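L-asparagine oxygenase (Streptomyces coelicolor, PDB 2OG5) catalyses the iron(II)- and 2-oxoglutarate-dependent 3-hydroxylation of L-asparagine to (2S,3S)-3-hydroxyasparagine, which is built into the calcium-dependent lipopeptide antibiotic. Local coordinates at residues 113-118 with 324-329; 105-110 with 195-200; 121-126 with 153-158; 171-176 with 316-321. All blocks are in the same frame, centred on the assembly; numbering follows the deposited sequence. Where two conformers were deposited one is given.

Contact 1: 113-118 with 324-329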
loop_
_atom_site.group_PDB
_atom_site.type_symbol
_atom_site.label_atom_id
_atom_site.label_comp_id
_atom_site.label_asym_id
_atom_site.label_seq_id
_atom_site.Cartn_x
_atom_site.Cartn_y
_atom_site.Cartn_z
ATOM N N PRO A 113 -22.158 3.268 1.064
ATOM C CA PRO A 113 -22.699 3.927 2.241
ATOM C C PRO A 113 -21.848 5.130 2.627
ATOM O O PRO A 113 -20.824 5.377 1.992
ATOM C CB PRO A 113 -22.594 2.841 3.313
ATOM C CG PRO A 113 -21.433 2.052 2.915
ATOM C CD PRO A 113 -21.472 2.014 1.418
ATOM N N PRO A 114 -22.262 5.874 3.664
ATOM C CA PRO A 114 -21.416 6.955 4.166
ATOM C C PRO A 114 -20.045 6.432 4.598
ATOM O O PRO A 114 -19.912 5.278 5.021
ATOM C CB PRO A 114 -22.197 7.497 5.364
ATOM C CG PRO A 114 -23.598 7.056 5.151
ATOM C CD PRO A 114 -23.518 5.756 4.423
ATOM N N THR A 115 -19.025 7.270 4.476
ATOM C CA THR A 115 -17.681 6.863 4.819
ATOM C C THR A 115 -17.628 6.476 6.301
ATOM O O THR A 115 -18.081 7.253 7.147
ATOM C CB THR A 115 -16.703 8.012 4.545
ATOM O OG1 THR A 115 -16.812 8.405 3.168
ATOM C CG2 THR A 115 -15.275 7.607 4.856
ATOM N N PRO A 116 -17.091 5.280 6.620
ATOM C CA PRO A 116 -16.956 4.883 8.029
ATOM C C PRO A 116 -16.118 5.873 8.833
ATOM O O PRO A 116 -15.241 6.536 8.280
ATOM C CB PRO A 116 -16.245 3.524 7.952
ATOM C CG PRO A 116 -16.461 3.039 6.592
ATOM C CD PRO A 116 -16.604 4.229 5.707
ATOM N N ARG A 117 -16.393 5.953 10.133
ATOM C CA ARG A 117 -15.808 6.965 10.996
ATOM C C ARG A 117 -15.244 6.373 12.300
ATOM O O ARG A 117 -15.089 7.082 13.290
ATOM C CB ARG A 117 -16.883 8.001 11.308
ATOM C CG ARG A 117 -16.351 9.323 11.770
ATOM C CD ARG A 117 -17.459 10.333 11.934
ATOM N NE ARG A 117 -18.266 10.445 10.722
ATOM C CZ ARG A 117 -19.500 10.939 10.678
ATOM N NH1 ARG A 117 -20.099 11.406 11.770
ATOM N NH2 ARG A 117 -20.140 10.981 9.519
ATOM N N VAL A 118 -14.926 5.085 12.283
ATOM C CA VAL A 118 -14.354 4.400 13.440
ATOM C C VAL A 118 -12.940 3.975 13.114
ATOM O O VAL A 118 -12.621 3.715 11.950
ATOM C CB VAL A 118 -15.199 3.180 13.854
ATOM C CG1 VAL A 118 -16.582 3.638 14.283
ATOM C CG2 VAL A 118 -15.291 2.165 12.727
ATOM N N ASP A 324 -16.356 12.043 3.457
ATOM C CA ASP A 324 -14.896 12.103 3.395
ATOM C C ASP A 324 -14.240 11.009 2.552
ATOM O O ASP A 324 -14.854 10.000 2.205
ATOM C CB ASP A 324 -14.291 12.058 4.807
ATOM C CG ASP A 324 -14.511 13.344 5.583
ATOM O OD1 ASP A 324 -14.055 14.411 5.105
ATOM O OD2 ASP A 324 -15.096 13.274 6.678
ATOM N N ARG A 325 -12.974 11.280 2.234
ATOM C CA ARG A 325 -12.049 10.358 1.572
ATOM C C ARG A 325 -12.182 8.937 2.104
ATOM O O ARG A 325 -12.148 8.736 3.306
ATOM C CB ARG A 325 -10.627 10.870 1.844
ATOM C CG ARG A 325 -9.486 10.196 1.102
ATOM C CD ARG A 325 -8.176 10.900 1.483
ATOM N NE ARG A 325 -7.009 10.537 0.677
ATOM C CZ ARG A 325 -6.050 9.695 1.051
ATOM N NH1 ARG A 325 -6.106 9.057 2.217
ATOM N NH2 ARG A 325 -5.034 9.469 0.246
ATOM N N TRP A 326 -12.290 7.961 1.206
ATOM C CA TRP A 326 -12.403 6.550 1.583
ATOM C C TRP A 326 -11.577 5.730 0.602
ATOM O O TRP A 326 -11.943 5.630 -0.578
ATOM C CB TRP A 326 -13.865 6.095 1.531
ATOM C CG TRP A 326 -14.146 4.721 2.088
ATOM C CD1 TRP A 326 -13.235 3.805 2.561
ATOM C CD2 TRP A 326 -15.430 4.093 2.200
ATOM N NE1 TRP A 326 -13.880 2.675 2.974
ATOM C CE2 TRP A 326 -15.223 2.817 2.762
ATOM C CE3 TRP A 326 -16.740 4.493 1.900
ATOM C CZ2 TRP A 326 -16.269 1.938 3.026
ATOM C CZ3 TRP A 326 -17.786 3.605 2.161
ATOM C CH2 TRP A 326 -17.536 2.344 2.717
ATOM N N LEU A 327 -10.461 5.175 1.072
ATOM C CA LEU A 327 -9.709 4.181 0.299
ATOM C C LEU A 327 -9.837 2.842 0.993
ATOM O O LEU A 327 -10.073 2.779 2.196
ATOM C CB LEU A 327 -8.216 4.516 0.193
ATOM C CG LEU A 327 -7.798 5.957 -0.020
ATOM C CD1 LEU A 327 -6.273 6.091 -0.056
ATOM C CD2 LEU A 327 -8.418 6.546 -1.287
ATOM N N GLN A 328 -9.671 1.768 0.229
ATOM C CA GLN A 328 -9.437 0.452 0.814
ATOM C C GLN A 328 -8.055 -0.042 0.391
ATOM O O GLN A 328 -7.601 0.207 -0.728
ATOM C CB GLN A 328 -10.555 -0.522 0.459
ATOM C CG GLN A 328 -11.832 -0.140 1.203
ATOM C CD GLN A 328 -12.986 -1.095 1.029
ATOM O OE1 GLN A 328 -13.195 -1.670 -0.048
ATOM N NE2 GLN A 328 -13.776 -1.243 2.091
ATOM N N ARG A 329 -7.383 -0.700 1.331
ATOM C CA ARG A 329 -5.995 -1.059 1.193
ATOM C C ARG A 329 -5.802 -2.557 1.365
ATOM O O ARG A 329 -6.343 -3.171 2.282
ATOM C CB ARG A 329 -5.169 -0.329 2.251
ATOM C CG ARG A 329 -3.673 -0.562 2.109
ATOM C CD ARG A 329 -2.916 0.186 3.151
ATOM N NE ARG A 329 -3.203 -0.331 4.477
ATOM C CZ ARG A 329 -2.820 0.250 5.606
ATOM N NH1 ARG A 329 -2.142 1.384 5.584
ATOM N NH2 ARG A 329 -3.148 -0.302 6.766
#
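The pyrrolidine ring of Pro116 lies over one face of the Trp326 indole, with CD of Pro116 3.4 Å from the centroid of the six-membered ring and only 7° off its normal. This is a CH-pi contact of proline on tryptophan, in which the CD methylene, whose hydrogens are slightly polarised by the adjacent ring nitrogen, meets the pi cloud; the proline ring crosses the indole at about a right angle. Pro113 takes the rim instead: its CG comes in the indole plane, 3.9 Å from CH2 of Trp326, and its carbonyl O approaches CZ3 of Trp326 at the edge. Thr115 divides its two branches. With CG2 anti to the backbone N (chi1 -57° for OG1), the methyl reaches CB of Trp326 at 3.9 Å, while OG1 donates to the carbonyl O of Asp324 at 2.7 Å, tilted 21° from the carbonyl plane. The Asp324 carboxylate turns to the backbone N of Arg319 and Tyr320, and NE1 of Trp326 is bound by OD1 of Asp157. The loop 113-118, between strand 99-103 and helix 128-140, thus covers the start of strand 326-333, which carries the L-asparagine-binding Arg329 and follows directly on Arg325, which binds 2-oxoglutarate. That strand runs antiparallel between strands 191-196 and 156-158 in the larger sheet.

Contact 2: 105-110 with 195-200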
loop_
_atom_site.group_PDB
_atom_site.type_symbol
_atom_site.label_atom_id
_atom_site.label_comp_id
_atom_site.label_asym_id
_atom_site.label_seq_id
_atom_site.Cartn_x
_atom_site.Cartn_y
_atom_site.Cartn_z
ATOM N N LEU A 105 -11.531 1.130 -12.675
ATOM C CA LEU A 105 -11.914 -0.110 -12.012
ATOM C C LEU A 105 -13.304 0.033 -11.404
ATOM O O LEU A 105 -13.734 1.148 -11.089
ATOM C CB LEU A 105 -10.885 -0.495 -10.946
ATOM C CG LEU A 105 -9.564 -0.990 -11.543
ATOM C CD1 LEU A 105 -8.470 -0.926 -10.516
ATOM C CD2 LEU A 105 -9.707 -2.407 -12.114
ATOM N N PRO A 106 -14.016 -1.094 -11.243
ATOM C CA PRO A 106 -15.394 -0.994 -10.777
ATOM C C PRO A 106 -15.471 -0.705 -9.290
ATOM O O PRO A 106 -14.792 -1.358 -8.496
ATOM C CB PRO A 106 -15.977 -2.373 -11.095
ATOM C CG PRO A 106 -14.809 -3.290 -11.071
ATOM C CD PRO A 106 -13.612 -2.490 -11.491
ATOM N N VAL A 107 -16.261 0.304 -8.939
ATOM C CA VAL A 107 -16.616 0.585 -7.556
ATOM C C VAL A 107 -18.100 0.939 -7.533
ATOM O O VAL A 107 -18.631 1.519 -8.491
ATOM C CB VAL A 107 -15.775 1.734 -6.936
ATOM C CG1 VAL A 107 -14.331 1.296 -6.737
ATOM C CG2 VAL A 107 -15.855 2.986 -7.794
ATOM N N ASP A 108 -18.768 0.571 -6.446
ATOM C CA ASP A 108 -20.226 0.670 -6.362
ATOM C C ASP A 108 -20.667 2.054 -5.856
ATOM O O ASP A 108 -21.269 2.165 -4.788
ATOM C CB ASP A 108 -20.750 -0.451 -5.450
ATOM C CG ASP A 108 -22.265 -0.613 -5.508
ATOM O OD1 ASP A 108 -22.927 -0.032 -6.407
ATOM O OD2 ASP A 108 -22.793 -1.345 -4.644
ATOM N N SER A 109 -20.376 3.097 -6.636
ATOM C CA SER A 109 -20.610 4.487 -6.206
ATOM C C SER A 109 -22.052 4.765 -5.782
ATOM O O SER A 109 -22.284 5.475 -4.799
ATOM C CB SER A 109 -20.183 5.488 -7.295
ATOM O OG SER A 109 -18.784 5.754 -7.235
ATOM N N MET A 110 -23.011 4.207 -6.517
ATOM C CA MET A 110 -24.426 4.365 -6.181
ATOM C C MET A 110 -24.765 3.616 -4.895
ATOM O O MET A 110 -25.583 4.079 -4.095
ATOM C CB MET A 110 -25.312 3.854 -7.325
ATOM N N LEU A 195 -7.192 1.338 -3.262
ATOM C CA LEU A 195 -8.336 1.513 -4.162
ATOM C C LEU A 195 -9.206 2.644 -3.635
ATOM O O LEU A 195 -9.657 2.604 -2.490
ATOM C CB LEU A 195 -9.159 0.225 -4.249
ATOM C CG LEU A 195 -10.439 0.243 -5.089
ATOM C CD1 LEU A 195 -10.127 0.477 -6.575
ATOM C CD2 LEU A 195 -11.224 -1.044 -4.868
ATOM N N CYS A 196 -9.459 3.641 -4.474
ATOM C CA CYS A 196 -10.264 4.779 -4.053
ATOM C C CYS A 196 -11.747 4.495 -4.255
ATOM O O CYS A 196 -12.192 4.207 -5.364
ATOM C CB CYS A 196 -9.867 6.026 -4.826
ATOM S SG CYS A 196 -10.865 7.473 -4.405
ATOM N N LEU A 197 -12.503 4.578 -3.168
ATOM C CA LEU A 197 -13.957 4.453 -3.220
ATOM C C LEU A 197 -14.633 5.818 -3.305
ATOM O O LEU A 197 -15.615 5.993 -4.016
ATOM C CB LEU A 197 -14.469 3.715 -1.983
ATOM C CG LEU A 197 -14.021 2.263 -1.811
ATOM C CD1 LEU A 197 -14.691 1.653 -0.588
ATOM C CD2 LEU A 197 -14.287 1.414 -3.041
ATOM N N ARG A 198 -14.096 6.776 -2.562
ATOM C CA ARG A 198 -14.645 8.125 -2.525
ATOM C C ARG A 198 -13.460 9.076 -2.405
ATOM O O ARG A 198 -12.608 8.896 -1.538
ATOM C CB ARG A 198 -15.592 8.250 -1.331
ATOM C CG ARG A 198 -16.318 9.559 -1.217
ATOM C CD ARG A 198 -17.401 9.505 -0.153
ATOM N NE ARG A 198 -18.594 8.783 -0.607
ATOM C CZ ARG A 198 -19.239 7.838 0.078
ATOM N NH1 ARG A 198 -18.834 7.448 1.280
ATOM N NH2 ARG A 198 -20.321 7.287 -0.449
ATOM N N ALA A 199 -13.378 10.057 -3.297
ATOM C CA ALA A 199 -12.308 11.037 -3.256
ATOM C C ALA A 199 -12.473 11.972 -2.062
ATOM O O ALA A 199 -13.566 12.141 -1.543
ATOM C CB ALA A 199 -12.269 11.833 -4.552
ATOM N N ASP A 200 -11.370 12.573 -1.627
ATOM C CA ASP A 200 -11.435 13.676 -0.663
ATOM C C ASP A 200 -12.176 14.836 -1.308
ATOM O O ASP A 200 -11.650 15.442 -2.233
ATOM C CB ASP A 200 -10.037 14.154 -0.277
ATOM C CG ASP A 200 -10.042 15.483 0.467
ATOM O OD1 ASP A 200 -10.989 15.784 1.225
ATOM O OD2 ASP A 200 -9.077 16.253 0.273
HETATM O O HOH W 1 -17.922 7.027 -4.923
HETATM O O HOH W 2 -20.435 7.506 -3.663
#
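Val107 points its side chain toward Leu197 and Leu195, and its CG1 methyl makes the closest contacts. That methyl stands anti to the carbonyl carbon (chi1 -70°), which brings it against CD2 of Leu197 at 3.7 Å. The two side chains cross obliquely, methyl against methyl. The same CG1 lies 3.9 Å from the carbonyl O of Cys196 and, more loosely, 4.3 Å from CD1 of Leu195, so one branch of a valine bridges two leucines and the backbone between them. Leu105 adds a looser contact, its CD1 4.5 Å from CD1 of Leu195.

Beyond this apolar patch the segments are joined through water. One water donates to the carbonyl O of Leu197 at 2.7 Å and is also hydrogen-bonded to OG of Ser109. A second donates to the carbonyl O of Ser109 and accepts from NH2 of Arg198 at 3.2 Å. The guanidinium of Arg198 has further partners: its NH1 bonds to the carbonyl O of Pro113 and to OG1 of Thr115, linking this edge to the neighbouring part of the loop. Asp108 centres an inverse gamma turn, which bends the chain between Val107 and Ser109.

Leu197 and Arg198 form a classic beta bulge opposite Trp326, at the corner the chain turns at Leu197. Helix 128-140 packs on Leu195 through Val132 and Leu133 and also meets Pro106, whose ring touches helix 42-58 as well, so the loop 105-110 is lodged between these helices and strand 191-196.

Contact 3: 121-126 with 153-158. With ACY (acetic acid), chain C.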
loop_
_atom_site.group_PDB
_atom_site.type_symbol
_atom_site.label_atom_id
_atom_site.label_comp_id
_atom_site.label_asym_id
_atom_site.label_seq_id
_atom_site.Cartn_x
_atom_site.Cartn_y
_atom_site.Cartn_z
ATOM N N SER A 121 -11.471 0.299 11.085
ATOM C CA SER A 121 -12.490 -0.077 10.105
ATOM C C SER A 121 -11.885 -1.009 9.037
ATOM O O SER A 121 -10.846 -0.694 8.472
ATOM C CB SER A 121 -13.016 1.210 9.432
ATOM O OG SER A 121 -14.107 0.944 8.587
ATOM N N VAL A 122 -12.522 -2.154 8.799
ATOM C CA VAL A 122 -12.073 -3.114 7.782
ATOM C C VAL A 122 -13.266 -3.690 7.017
ATOM O O VAL A 122 -14.408 -3.584 7.463
ATOM C CB VAL A 122 -11.245 -4.268 8.412
ATOM C CG1 VAL A 122 -9.996 -3.725 9.068
ATOM C CG2 VAL A 122 -12.094 -5.037 9.413
ATOM N N GLN A 123 -12.991 -4.328 5.881
ATOM C CA GLN A 123 -14.026 -4.890 5.014
ATOM C C GLN A 123 -14.112 -6.395 5.223
ATOM O O GLN A 123 -13.415 -7.168 4.566
ATOM C CB GLN A 123 -13.725 -4.548 3.545
ATOM C CG GLN A 123 -14.798 -4.962 2.550
ATOM C CD GLN A 123 -16.100 -4.214 2.759
ATOM O OE1 GLN A 123 -16.108 -2.991 2.912
ATOM N NE2 GLN A 123 -17.201 -4.951 2.785
ATOM N N ARG A 124 -14.973 -6.810 6.149
ATOM C CA ARG A 124 -15.157 -8.224 6.462
ATOM C C ARG A 124 -16.169 -8.877 5.530
ATOM O O ARG A 124 -16.098 -10.072 5.286
ATOM C CB ARG A 124 -15.633 -8.416 7.912
ATOM C CG ARG A 124 -14.657 -7.946 8.986
ATOM C CD ARG A 124 -13.426 -8.823 9.041
ATOM N NE ARG A 124 -12.506 -8.431 10.108
ATOM C CZ ARG A 124 -11.264 -8.891 10.228
ATOM N NH1 ARG A 124 -10.786 -9.775 9.362
ATOM N NH2 ARG A 124 -10.488 -8.479 11.222
ATOM N N GLU A 125 -17.146 -8.110 5.050
ATOM C CA GLU A 125 -18.162 -8.654 4.146
ATOM C C GLU A 125 -17.701 -8.604 2.699
ATOM O O GLU A 125 -16.894 -7.758 2.327
ATOM C CB GLU A 125 -19.473 -7.874 4.284
ATOM C CG GLU A 125 -20.101 -7.980 5.659
ATOM C CD GLU A 125 -20.500 -9.397 6.024
ATOM O OE1 GLU A 125 -20.886 -10.177 5.122
ATOM O OE2 GLU A 125 -20.449 -9.734 7.228
ATOM N N ALA A 126 -18.226 -9.525 1.890
ATOM C CA ALA A 126 -17.981 -9.516 0.455
ATOM C C ALA A 126 -18.450 -8.193 -0.131
ATOM O O ALA A 126 -19.489 -7.650 0.276
ATOM C CB ALA A 126 -18.700 -10.689 -0.230
ATOM N N ALA A 153 -7.032 -8.031 8.979
ATOM C CA ALA A 153 -7.974 -8.038 7.848
ATOM C C ALA A 153 -7.230 -7.840 6.532
ATOM O O ALA A 153 -6.319 -7.028 6.440
ATOM C CB ALA A 153 -8.996 -6.948 7.997
ATOM N N LEU A 154 -7.634 -8.576 5.503
ATOM C CA LEU A 154 -6.985 -8.437 4.198
ATOM C C LEU A 154 -7.340 -7.156 3.473
ATOM O O LEU A 154 -6.552 -6.684 2.655
ATOM C CB LEU A 154 -7.310 -9.618 3.288
ATOM C CG LEU A 154 -6.863 -10.976 3.826
ATOM C CD1 LEU A 154 -7.131 -12.059 2.786
ATOM C CD2 LEU A 154 -5.400 -10.973 4.240
ATOM N N VAL A 155 -8.516 -6.599 3.760
ATOM C CA VAL A 155 -8.982 -5.376 3.114
ATOM C C VAL A 155 -9.297 -4.351 4.203
ATOM O O VAL A 155 -10.244 -4.535 4.986
ATOM C CB VAL A 155 -10.204 -5.643 2.215
ATOM C CG1 VAL A 155 -10.676 -4.350 1.573
ATOM C CG2 VAL A 155 -9.878 -6.714 1.144
ATOM N N GLN A 156 -8.523 -3.267 4.236
ATOM C CA GLN A 156 -8.542 -2.320 5.356
ATOM C C GLN A 156 -8.971 -0.942 4.877
ATOM O O GLN A 156 -8.567 -0.494 3.802
ATOM C CB GLN A 156 -7.146 -2.242 5.993
ATOM C CG GLN A 156 -6.596 -3.626 6.361
ATOM C CD GLN A 156 -5.189 -3.633 6.924
ATOM O OE1 GLN A 156 -4.567 -2.586 7.133
ATOM N NE2 GLN A 156 -4.667 -4.837 7.150
ATOM N N ASP A 157 -9.772 -0.258 5.684
ATOM C CA ASP A 157 -10.260 1.062 5.317
ATOM C C ASP A 157 -9.260 2.140 5.681
ATOM O O ASP A 157 -8.613 2.090 6.743
ATOM C CB ASP A 157 -11.591 1.370 6.009
ATOM C CG ASP A 157 -12.726 0.497 5.517
ATOM O OD1 ASP A 157 -12.825 0.265 4.302
ATOM O OD2 ASP A 157 -13.553 0.053 6.343
ATOM N N VAL A 158 -9.118 3.112 4.785
ATOM C CA VAL A 158 -8.342 4.317 5.061
ATOM C C VAL A 158 -9.350 5.471 5.087
ATOM O O VAL A 158 -9.814 5.929 4.032
ATOM C CB VAL A 158 -7.249 4.523 4.012
ATOM C CG1 VAL A 158 -6.383 5.729 4.364
ATOM C CG2 VAL A 158 -6.381 3.260 3.890
HETATM C C ACY C . -12.714 -5.933 12.730
HETATM O O ACY C . -11.569 -6.338 12.998
HETATM O OXT ACY C . -13.542 -6.540 12.019
HETATM C CH3 ACY C . -13.109 -4.608 13.306
HETATM O O HOH W 3 -10.804 -8.082 5.021
HETATM O O HOH W 4 -15.745 -1.096 5.361
#
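Ala153 sets its CB against one face of the Arg124 guanidinium, 3.5 Å above the plane and displaced toward the rim, while a bound acetate, probably from the crystallisation liquor, lies in plane at the edge. Arg124 holds the acetate by two nearly straight bonds, from NE of Arg124 to OXT at 2.9 Å and from NH2 of Arg124 to O at 3.0 Å, a bidentate pairing that should fix the rotation of the guanidinium; ND2 of Asn151 bonds to the acetate as well. NH1 of Arg124 turns to a salt bridge with Asp64. A bend at chi2 (-69°) folds the arginine back over Ala153, whose CB also meets CB of Val122 at 3.5 Å.

Along the backbone, N of Gln123 donates to O of Val155 at 2.9 Å, almost straight at 176°, and N of Asp157 donates to O of Ser121. The hydroxyl of Ser121 gives a very short bond of 2.5 Å to OD2 of Asp157, which also accepts from a water shared with OE1 of Gln123. OD1 of Asp157 accepts from NE2 of Gln328. NE2 of Gln156 bonds to its own segment's Ala153 O, in the amide plane, leaving OE1 to hold NH2 of Arg329, an L-asparagine-binding residue. Gln156 thus probably acts as a second-shell residue that helps to position Arg329. The arrangement is a single beta bridge, Val122 with Gln156, attaching a loop to strand 156-158 beside the substrate site.

Contact 4: 171-176 with 316-321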
loop_
_atom_site.group_PDB
_atom_site.type_symbol
_atom_site.label_atom_id
_atom_site.label_comp_id
_atom_site.label_asym_id
_atom_site.label_seq_id
_atom_site.Cartn_x
_atom_site.Cartn_y
_atom_site.Cartn_z
ATOM N N ALA A 171 -6.154 6.542 10.097
ATOM C CA ALA A 171 -7.214 7.370 10.659
ATOM C C ALA A 171 -6.860 8.859 10.751
ATOM O O ALA A 171 -7.715 9.678 11.085
ATOM C CB ALA A 171 -7.597 6.844 12.035
ATOM N N GLY A 172 -5.619 9.215 10.450
ATOM C CA GLY A 172 -5.164 10.594 10.619
ATOM C C GLY A 172 -5.490 11.488 9.435
ATOM O O GLY A 172 -5.881 11.021 8.362
ATOM N N SER A 173 -5.347 12.789 9.657
ATOM C CA SER A 173 -5.508 13.773 8.583
ATOM C C SER A 173 -4.457 14.888 8.621
ATOM O O SER A 173 -4.506 15.823 7.825
ATOM C CB SER A 173 -6.930 14.332 8.629
ATOM O OG SER A 173 -7.262 14.731 9.947
ATOM N N THR A 174 -3.508 14.789 9.543
ATOM C CA THR A 174 -2.329 15.629 9.528
ATOM C C THR A 174 -1.369 15.054 8.486
ATOM O O THR A 174 -1.548 13.937 8.013
ATOM C CB THR A 174 -1.663 15.666 10.909
ATOM O OG1 THR A 174 -0.621 16.652 10.913
ATOM C CG2 THR A 174 -1.088 14.314 11.259
ATOM N N LEU A 175 -0.353 15.814 8.119
ATOM C CA LEU A 175 0.628 15.325 7.161
ATOM C C LEU A 175 1.185 13.970 7.608
ATOM O O LEU A 175 1.662 13.826 8.742
ATOM C CB LEU A 175 1.750 16.348 6.980
ATOM C CG LEU A 175 2.765 16.014 5.883
ATOM C CD1 LEU A 175 3.314 17.282 5.252
ATOM C CD2 LEU A 175 3.895 15.155 6.420
ATOM N N LEU A 176 1.113 12.990 6.705
ATOM C CA LEU A 176 1.603 11.644 6.951
ATOM C C LEU A 176 2.999 11.560 6.351
ATOM O O LEU A 176 3.167 11.627 5.132
ATOM C CB LEU A 176 0.685 10.626 6.289
ATOM C CG LEU A 176 1.081 9.159 6.413
ATOM C CD1 LEU A 176 1.017 8.695 7.867
ATOM C CD2 LEU A 176 0.200 8.282 5.534
ATOM N N PHE A 316 -5.253 17.329 5.481
ATOM C CA PHE A 316 -6.577 17.786 5.062
ATOM C C PHE A 316 -7.487 17.941 6.259
ATOM O O PHE A 316 -7.163 17.477 7.348
ATOM C CB PHE A 316 -7.184 16.876 3.988
ATOM C CG PHE A 316 -7.519 15.483 4.450
ATOM C CD1 PHE A 316 -8.840 15.075 4.563
ATOM C CD2 PHE A 316 -6.512 14.563 4.715
ATOM C CE1 PHE A 316 -9.155 13.793 4.966
ATOM C CE2 PHE A 316 -6.823 13.269 5.111
ATOM C CZ PHE A 316 -8.140 12.885 5.229
ATOM N N THR A 317 -8.601 18.641 6.071
ATOM C CA THR A 317 -9.552 18.854 7.154
ATOM C C THR A 317 -10.808 18.041 6.891
ATOM O O THR A 317 -11.603 18.398 6.020
ATOM C CB THR A 317 -9.918 20.341 7.282
ATOM O OG1 THR A 317 -8.714 21.111 7.411
ATOM C CG2 THR A 317 -10.833 20.571 8.496
ATOM N N PRO A 318 -10.984 16.917 7.613
ATOM C CA PRO A 318 -12.186 16.119 7.384
ATOM C C PRO A 318 -13.483 16.848 7.711
ATOM O O PRO A 318 -13.511 17.713 8.590
ATOM C CB PRO A 318 -12.007 14.927 8.335
ATOM C CG PRO A 318 -10.557 14.851 8.573
ATOM C CD PRO A 318 -10.094 16.274 8.596
ATOM N N ARG A 319 -14.542 16.490 7.000
ATOM C CA ARG A 319 -15.877 17.006 7.274
ATOM C C ARG A 319 -16.571 16.223 8.385
ATOM O O ARG A 319 -17.391 16.782 9.127
ATOM C CB ARG A 319 -16.734 16.940 6.011
ATOM C CG ARG A 319 -16.277 17.865 4.892
ATOM C CD ARG A 319 -17.032 17.564 3.637
ATOM N NE ARG A 319 -16.755 18.524 2.575
ATOM C CZ ARG A 319 -17.273 18.449 1.351
ATOM N NH1 ARG A 319 -18.077 17.445 1.005
ATOM N NH2 ARG A 319 -16.958 19.375 0.453
ATOM N N TYR A 320 -16.277 14.927 8.463
ATOM C CA TYR A 320 -16.952 13.997 9.383
ATOM C C TYR A 320 -18.480 14.024 9.229
ATOM O O TYR A 320 -19.224 14.034 10.216
ATOM C CB TYR A 320 -16.528 14.246 10.840
ATOM C CG TYR A 320 -15.039 14.082 11.106
ATOM C CD1 TYR A 320 -14.353 12.933 10.704
ATOM C CD2 TYR A 320 -14.321 15.067 11.776
ATOM C CE1 TYR A 320 -13.003 12.779 10.962
ATOM C CE2 TYR A 320 -12.967 14.917 12.046
ATOM C CZ TYR A 320 -12.310 13.767 11.633
ATOM O OH TYR A 320 -10.968 13.630 11.898
ATOM N N ASP A 321 -18.940 14.035 7.981
ATOM C CA ASP A 321 -20.363 14.038 7.659
ATOM C C ASP A 321 -20.746 12.867 6.745
ATOM O O ASP A 321 -21.832 12.863 6.161
ATOM C CB ASP A 321 -20.751 15.363 7.007
ATOM C CG ASP A 321 -20.073 15.587 5.662
ATOM O OD1 ASP A 321 -19.224 14.751 5.264
ATOM O OD2 ASP A 321 -20.400 16.596 5.009
HETATM O O HOH W 5 -8.431 12.406 11.106
HETATM O O HOH W 6 -6.896 17.256 10.076
#
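Ser173 buries the most surface here, followed by Phe316 and Pro318. CB of Ser173 lies over one face of the Phe316 ring, 3.9 Å from its centroid and 19° off the normal, displaced toward the rim near CE2. Phe316 gets there because CG sits between its backbone N and carbonyl carbon (chi1 67°), turning the ring back beneath the serine. The two backbones are tied as well: N of Phe316 donates to O of Ser173 at 2.9 Å, in the carbonyl plane, with an N-H...O angle of 164°. Against the other segment's proline, OG of Ser173 rests 3.5 Å from CD of Pro318.

The Ser173 hydroxyl is gripped by two waters. One, 2.6 Å from OG of Ser173, donates to the carbonyl O of Phe316; the other donates to O of Ala171 and to OH of Tyr320, whose hydroxyl is also bonded to OE2 of Glu165.

Both segments are loops. Residues 171-176 follow directly on the L-asparagine-binding Asn170 and lead into strand 176-179, while 316-321 follow strand 309-313, its antiparallel partner in the four-stranded sheet; the contact thus joins the loops at one end of that strand pair, with Phe316 close to Arg325 of the 2-oxoglutarate site.

How the contacts relate
After strand 99-103 the chain enters one long loop that supplies the first segment of contacts 2, 1 and 3 in turn. Contact 3 closes first, when the chain returns along strand 156-158 after helix 128-140. Contact 2 closes next, at the end of strand 191-196, and encloses contact 3. Contact 4 opens between these closures and shuts only at 316-321, so it crosses contact 2 but simply follows contact 3. Contact 1 closes last, on strand 326-333; it surrounds contacts 3 and 4 and crosses contact 2. Strand 326-333 joins the strands of contacts 2 and 3 in the larger sheet, and Asp324 links contact 1 to the loop of contact 4.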